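PDB 6LVU: acyl carrier protein from Thermotoga maritima MSB8, which probably carries the growing acyl chain from enzyme to enzyme during fatty acid biosynthesis, on a phosphopantetheine arm that is absent from this apo form. Local coordinates for residues S9-I14 with M48-E53; E29-D34 with K65-G70. All coordinates share one frame; numbering follows the deposited sequence.

Interaction 1 of 2, residues S9-I14 with M48-E53; sequences SKVKSI and MDFESE. With ZN (zinc ion), chain E; ZN (zinc ion), chain C.
The F50 ring meets V11 and I14 of the facing helix. V11 lies over one face, its CG2 4.1 Å above the plane and displaced toward the rim, while CG1 of V11 comes near F50 CZ. I14 approaches obliquely, and its CG2 sits 3.4 Å from F50 CE1, the closest contact across the pair. Further back along the ring, I14 CD1 packs on F50 CD1 at 3.7 Å. A chi1 of -58° sets CG of F50 beside its own backbone N. The ring beyond it reaches V11 and I14, and so wide a flat group suits segment axes that stay 10.9 Å apart at closest approach; branched V11 and I14 fill in around it. An alanine in place of F50 would probably leave V11 and I14 facing a gap where the ring had been and weaken the hold between the helices. Segments 9-14 and 48-53, on helices 4-19 and 42-54 of the acyl carrier protein helical bundle, run at 139° to each other, and I72 and I76 of helix 69-79 also touch V11 and F50, so a third helix packs against the same two side chains. The chain of E53 passes alongside I14 in the opposite direction, with CG 3.6 Å from I14 CD1. A bend at chi2 (67°) swings CD away from a straight chain; OE1 of the carboxylate binds a zinc ion at 2.1 Å. K10 crosses nearby with its aliphatic part, its NZ being salt-bridged to E6. D49 is likewise split: CB lies near I14 CG2, whereas OD1 binds a second zinc ion, shared with D45.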
loop_
_atom_site.group_PDB
_atom_site.type_symbol
_atom_site.label_atom_id
_atom_site.label_comp_id
_atom_site.label_asym_id
_atom_site.label_seq_id
_atom_site.Cartn_x
_atom_site.Cartn_y
_atom_site.Cartn_z
ATOM N N SER A 9 6.052 7.909 0.294
ATOM C CA SER A 9 7.385 7.469 0.709
ATOM C C SER A 9 7.305 6.369 1.758
ATOM O O SER A 9 8.039 5.376 1.689
ATOM C CB SER A 9 8.193 8.643 1.247
ATOM O OG SER A 9 9.431 8.165 1.750
ATOM N N LYS A 10 6.448 6.547 2.766
ATOM C CA LYS A 10 6.315 5.540 3.821
ATOM C C LYS A 10 5.634 4.277 3.310
ATOM O O LYS A 10 5.966 3.162 3.746
ATOM C CB LYS A 10 5.546 6.121 5.007
ATOM C CG LYS A 10 6.291 7.259 5.757
ATOM C CD LYS A 10 5.394 7.775 6.902
ATOM C CE LYS A 10 6.158 8.499 7.988
ATOM N NZ LYS A 10 6.109 9.970 7.810
ATOM N N VAL A 11 4.642 4.429 2.431
ATOM C CA VAL A 11 4.014 3.249 1.844
ATOM C C VAL A 11 5.048 2.456 1.070
ATOM O O VAL A 11 5.062 1.219 1.092
ATOM C CB VAL A 11 2.830 3.663 0.949
ATOM C CG1 VAL A 11 2.522 2.552 -0.043
ATOM C CG2 VAL A 11 1.587 4.003 1.808
ATOM N N LYS A 12 5.954 3.161 0.400
ATOM C CA LYS A 12 6.910 2.499 -0.469
ATOM C C LYS A 12 7.944 1.735 0.344
ATOM O O LYS A 12 8.302 0.604 -0.004
ATOM C CB LYS A 12 7.561 3.545 -1.377
ATOM C CG LYS A 12 8.844 3.105 -2.042
ATOM C CD LYS A 12 9.334 4.179 -3.004
ATOM C CE LYS A 12 9.758 5.426 -2.240
ATOM N NZ LYS A 12 10.136 6.550 -3.139
ATOM N N SER A 13 8.380 2.305 1.469
ATOM C CA SER A 13 9.336 1.622 2.326
ATOM C C SER A 13 8.723 0.363 2.925
ATOM O O SER A 13 9.342 -0.708 2.923
ATOM C CB SER A 13 9.807 2.577 3.427
ATOM O OG SER A 13 10.613 3.612 2.870
ATOM N N ILE A 14 7.506 0.475 3.452
ATOM C CA ILE A 14 6.857 -0.685 4.047
ATOM C C ILE A 14 6.695 -1.790 3.011
ATOM O O ILE A 14 6.959 -2.960 3.297
ATOM C CB ILE A 14 5.507 -0.278 4.664
ATOM C CG1 ILE A 14 5.737 0.655 5.863
ATOM C CG2 ILE A 14 4.707 -1.483 5.057
ATOM C CD1 ILE A 14 4.469 1.357 6.340
ATOM N N MET A 48 -2.950 -3.583 7.468
ATOM C CA MET A 48 -2.854 -3.394 8.911
ATOM C C MET A 48 -1.573 -2.664 9.286
ATOM O O MET A 48 -1.553 -1.889 10.251
ATOM C CB MET A 48 -2.927 -4.734 9.636
ATOM C CG MET A 48 -4.258 -4.968 10.319
ATOM S SD MET A 48 -4.344 -6.664 10.893
ATOM C CE MET A 48 -4.289 -7.498 9.312
ATOM N N ASP A 49 -0.493 -2.905 8.551
ATOM C CA ASP A 49 0.732 -2.173 8.824
ATOM C C ASP A 49 0.572 -0.700 8.459
ATOM O O ASP A 49 0.973 0.175 9.236
ATOM C CB ASP A 49 1.884 -2.854 8.091
ATOM C CG ASP A 49 2.061 -4.296 8.549
ATOM O OD1 ASP A 49 1.719 -4.582 9.721
ATOM O OD2 ASP A 49 2.488 -5.154 7.751
ATOM N N PHE A 50 -0.084 -0.407 7.322
ATOM C CA PHE A 50 -0.430 0.977 6.987
ATOM C C PHE A 50 -1.397 1.576 8.000
ATOM O O PHE A 50 -1.288 2.758 8.348
ATOM C CB PHE A 50 -1.019 1.068 5.570
ATOM C CG PHE A 50 -0.100 0.545 4.493
ATOM C CD1 PHE A 50 1.275 0.768 4.563
ATOM C CD2 PHE A 50 -0.592 -0.190 3.436
ATOM C CE1 PHE A 50 2.128 0.262 3.590
ATOM C CE2 PHE A 50 0.261 -0.684 2.454
ATOM C CZ PHE A 50 1.611 -0.460 2.528
ATOM N N GLU A 51 -2.350 0.774 8.485
ATOM C CA GLU A 51 -3.290 1.262 9.494
ATOM C C GLU A 51 -2.559 1.741 10.741
ATOM O O GLU A 51 -2.849 2.823 11.265
ATOM C CB GLU A 51 -4.284 0.159 9.853
ATOM C CG GLU A 51 -5.510 0.155 8.957
ATOM C CD GLU A 51 -6.425 -1.025 9.180
ATOM O OE1 GLU A 51 -7.547 -1.010 8.629
ATOM O OE2 GLU A 51 -6.050 -1.963 9.919
ATOM N N SER A 52 -1.585 0.962 11.208
ATOM C CA SER A 52 -0.808 1.333 12.380
ATOM C C SER A 52 0.219 2.410 12.061
ATOM O O SER A 52 0.614 3.165 12.949
ATOM C CB SER A 52 -0.122 0.092 12.951
ATOM O OG SER A 52 1.052 0.429 13.659
ATOM N N GLU A 53 0.679 2.486 10.813
ATOM C CA GLU A 53 1.666 3.494 10.451
ATOM C C GLU A 53 1.076 4.909 10.483
ATOM O O GLU A 53 1.705 5.842 10.991
ATOM C CB GLU A 53 2.239 3.154 9.075
ATOM C CG GLU A 53 3.423 3.963 8.658
ATOM C CD GLU A 53 4.653 3.675 9.506
ATOM O OE1 GLU A 53 5.509 4.579 9.616
ATOM O OE2 GLU A 53 4.771 2.553 10.064
HETATM ZN ZN ZN E . 1.426 -6.674 9.806
HETATM ZN ZN ZN C . 7.445 4.032 10.190
HETATM O O HOH W 1 7.479 3.486 12.363
HETATM O O HOH W 2 3.495 -7.192 8.941
#

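Interaction 2 of 2, residues E29-D34 with K65-G70; sequences EAKLID and KISTVG
Two backbone hydrogen bonds join A30-L32 to S67-V69. V69 N donates to A30 O at 2.9 Å, arriving nearly along the C=O axis, and L32 N donates to S67 O at 3.1 Å with an angle of 157° at the hydrogen. Together they bracket K31 and T68, whose CA atoms are 4.1 Å apart, in a single beta bridge. Each oxygen has a CA-H...O contact beside its N-H...O bond, A30 O from T68 CA and S67 O from K31 CA. T68 is the N-cap of helix 69-79: chi1 of 66° places OG1 between the backbone N and the carbonyl carbon, and OG1 takes up the hydrogen bond with D71 N. Threonine suits this place because its other branch, CG2, remains for K31, whose CG packs against it at 3.9 Å.

Beyond the backbone, L32 supplies the apolar grip. Its CD1 meets V69 CG2 at 4.1 Å. CD2 lies 3.2 Å from S67 O, the oxygen that accepts from L32 N, and also reaches I66 CG2 at 4.1 Å. A30 brings CB to V69 CG2 at 4.2 Å, a small side chain consistent with the close approach of the backbones. The bridge thus ties the long loop between helices 4-19 and 42-54 to the start of helix 69-79, while L32 and V69 both reach I15 on helix 4-19 and L32 also touches I72 on helix 69-79.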
loop_
_atom_site.group_PDB
_atom_site.type_symbol
_atom_site.label_atom_id
_atom_site.label_comp_id
_atom_site.label_asym_id
_atom_site.label_seq_id
_atom_site.Cartn_x
_atom_site.Cartn_y
_atom_site.Cartn_z
ATOM N N GLU A 29 1.894 3.566 -10.076
ATOM C CA GLU A 29 1.157 2.762 -11.052
ATOM C C GLU A 29 1.330 1.264 -10.868
ATOM O O GLU A 29 0.682 0.499 -11.588
ATOM C CB GLU A 29 1.581 3.105 -12.489
ATOM C CG GLU A 29 1.101 4.449 -13.028
ATOM C CD GLU A 29 1.728 5.629 -12.323
ATOM O OE1 GLU A 29 2.969 5.613 -12.093
ATOM O OE2 GLU A 29 0.970 6.572 -11.999
ATOM N N ALA A 30 2.212 0.835 -9.969
ATOM C CA ALA A 30 2.515 -0.585 -9.815
ATOM C C ALA A 30 1.327 -1.323 -9.208
ATOM O O ALA A 30 0.779 -0.907 -8.183
ATOM C CB ALA A 30 3.760 -0.771 -8.941
ATOM N N LYS A 31 0.932 -2.424 -9.838
ATOM C CA LYS A 31 -0.093 -3.293 -9.278
ATOM C C LYS A 31 0.573 -4.217 -8.264
ATOM O O LYS A 31 1.656 -4.755 -8.523
ATOM C CB LYS A 31 -0.759 -4.075 -10.414
ATOM C CG LYS A 31 -1.392 -3.117 -11.435
ATOM C CD LYS A 31 -1.737 -3.761 -12.773
ATOM C CE LYS A 31 -3.212 -4.014 -12.943
ATOM N NZ LYS A 31 -3.740 -5.026 -11.991
ATOM N N LEU A 32 -0.036 -4.347 -7.079
ATOM C CA LEU A 32 0.583 -5.159 -6.031
ATOM C C LEU A 32 0.865 -6.565 -6.539
ATOM O O LEU A 32 1.997 -7.056 -6.448
ATOM C CB LEU A 32 -0.309 -5.228 -4.788
ATOM C CG LEU A 32 -0.624 -4.056 -3.850
ATOM C CD1 LEU A 32 0.562 -3.103 -3.662
ATOM C CD2 LEU A 32 -1.857 -3.320 -4.346
ATOM N N ILE A 33 -0.150 -7.226 -7.079
ATOM C CA ILE A 33 0.007 -8.607 -7.513
ATOM C C ILE A 33 0.812 -8.669 -8.805
ATOM O O ILE A 33 1.903 -9.243 -8.851
ATOM C CB ILE A 33 -1.369 -9.270 -7.665
ATOM C CG1 ILE A 33 -2.135 -9.133 -6.342
ATOM C CG2 ILE A 33 -1.212 -10.746 -8.095
ATOM C CD1 ILE A 33 -3.305 -10.090 -6.180
ATOM N N ASP A 34 0.310 -8.029 -9.862
ATOM C CA ASP A 34 0.848 -8.276 -11.194
ATOM C C ASP A 34 2.291 -7.809 -11.324
ATOM O O ASP A 34 3.105 -8.478 -11.968
ATOM C CB ASP A 34 -0.029 -7.592 -12.234
ATOM C CG ASP A 34 -0.999 -8.549 -12.898
ATOM O OD1 ASP A 34 -1.396 -8.288 -14.061
ATOM O OD2 ASP A 34 -1.363 -9.562 -12.255
ATOM N N LYS A 65 -11.028 -3.210 -3.840
ATOM C CA LYS A 65 -10.814 -2.198 -4.857
ATOM C C LYS A 65 -9.360 -1.782 -4.975
ATOM O O LYS A 65 -8.979 -1.219 -6.006
ATOM C CB LYS A 65 -11.703 -0.988 -4.559
ATOM C CG LYS A 65 -13.157 -1.404 -4.413
ATOM C CD LYS A 65 -14.057 -0.312 -3.874
ATOM C CE LYS A 65 -15.469 -0.870 -3.622
ATOM N NZ LYS A 65 -16.019 -0.419 -2.308
ATOM N N ILE A 66 -8.530 -2.120 -3.990
ATOM C CA ILE A 66 -7.145 -1.668 -3.970
ATOM C C ILE A 66 -6.340 -2.527 -4.933
ATOM O O ILE A 66 -6.104 -3.709 -4.683
ATOM C CB ILE A 66 -6.560 -1.708 -2.558
ATOM C CG1 ILE A 66 -7.259 -0.675 -1.675
ATOM C CG2 ILE A 66 -5.088 -1.393 -2.608
ATOM C CD1 ILE A 66 -6.943 -0.836 -0.236
ATOM N N SER A 67 -5.896 -1.925 -6.030
ATOM C CA SER A 67 -5.171 -2.637 -7.068
ATOM C C SER A 67 -3.723 -2.199 -7.198
ATOM O O SER A 67 -2.851 -3.042 -7.408
ATOM C CB SER A 67 -5.889 -2.443 -8.411
ATOM O OG SER A 67 -5.210 -3.107 -9.456
ATOM N N THR A 68 -3.430 -0.915 -7.019
ATOM C CA THR A 68 -2.092 -0.373 -7.212
ATOM C C THR A 68 -1.575 0.279 -5.935
ATOM O O THR A 68 -2.309 0.478 -4.959
ATOM C CB THR A 68 -2.063 0.677 -8.322
ATOM O OG1 THR A 68 -2.838 1.805 -7.908
ATOM C CG2 THR A 68 -2.617 0.125 -9.601
ATOM N N VAL A 69 -0.288 0.626 -5.967
ATOM C CA VAL A 69 0.310 1.381 -4.874
ATOM C C VAL A 69 -0.399 2.719 -4.708
ATOM O O VAL A 69 -0.693 3.145 -3.588
ATOM C CB VAL A 69 1.817 1.569 -5.124
ATOM C CG1 VAL A 69 2.418 2.554 -4.129
ATOM C CG2 VAL A 69 2.522 0.245 -5.053
ATOM N N GLY A 70 -0.702 3.386 -5.827
ATOM C CA GLY A 70 -1.400 4.661 -5.766
ATOM C C GLY A 70 -2.756 4.565 -5.097
ATOM O O GLY A 70 -3.187 5.512 -4.430
#

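Interactions 1 and 2 lie with their centres about 14 Å apart, on opposite sides of the chain's centre, yet they touch where V11 CG1 meets V69 CG1 at 4.1 Å. Their segments alternate along the chain, in the order 9-14, 29-34, 48-53, 65-70, so the loops closed by the two contacts overlap along the chain. Interaction 1 pairs helix 4-19 with helix 42-54; interaction 2 fastens the intervening loop to the beginning of helix 69-79, whose I72 touches residues of both. The result is one continuous core within a single carrier domain. S40, the predicted phosphopantetheine site, follows 29-34 in the chain, its side chain about 9 Å from that of L32.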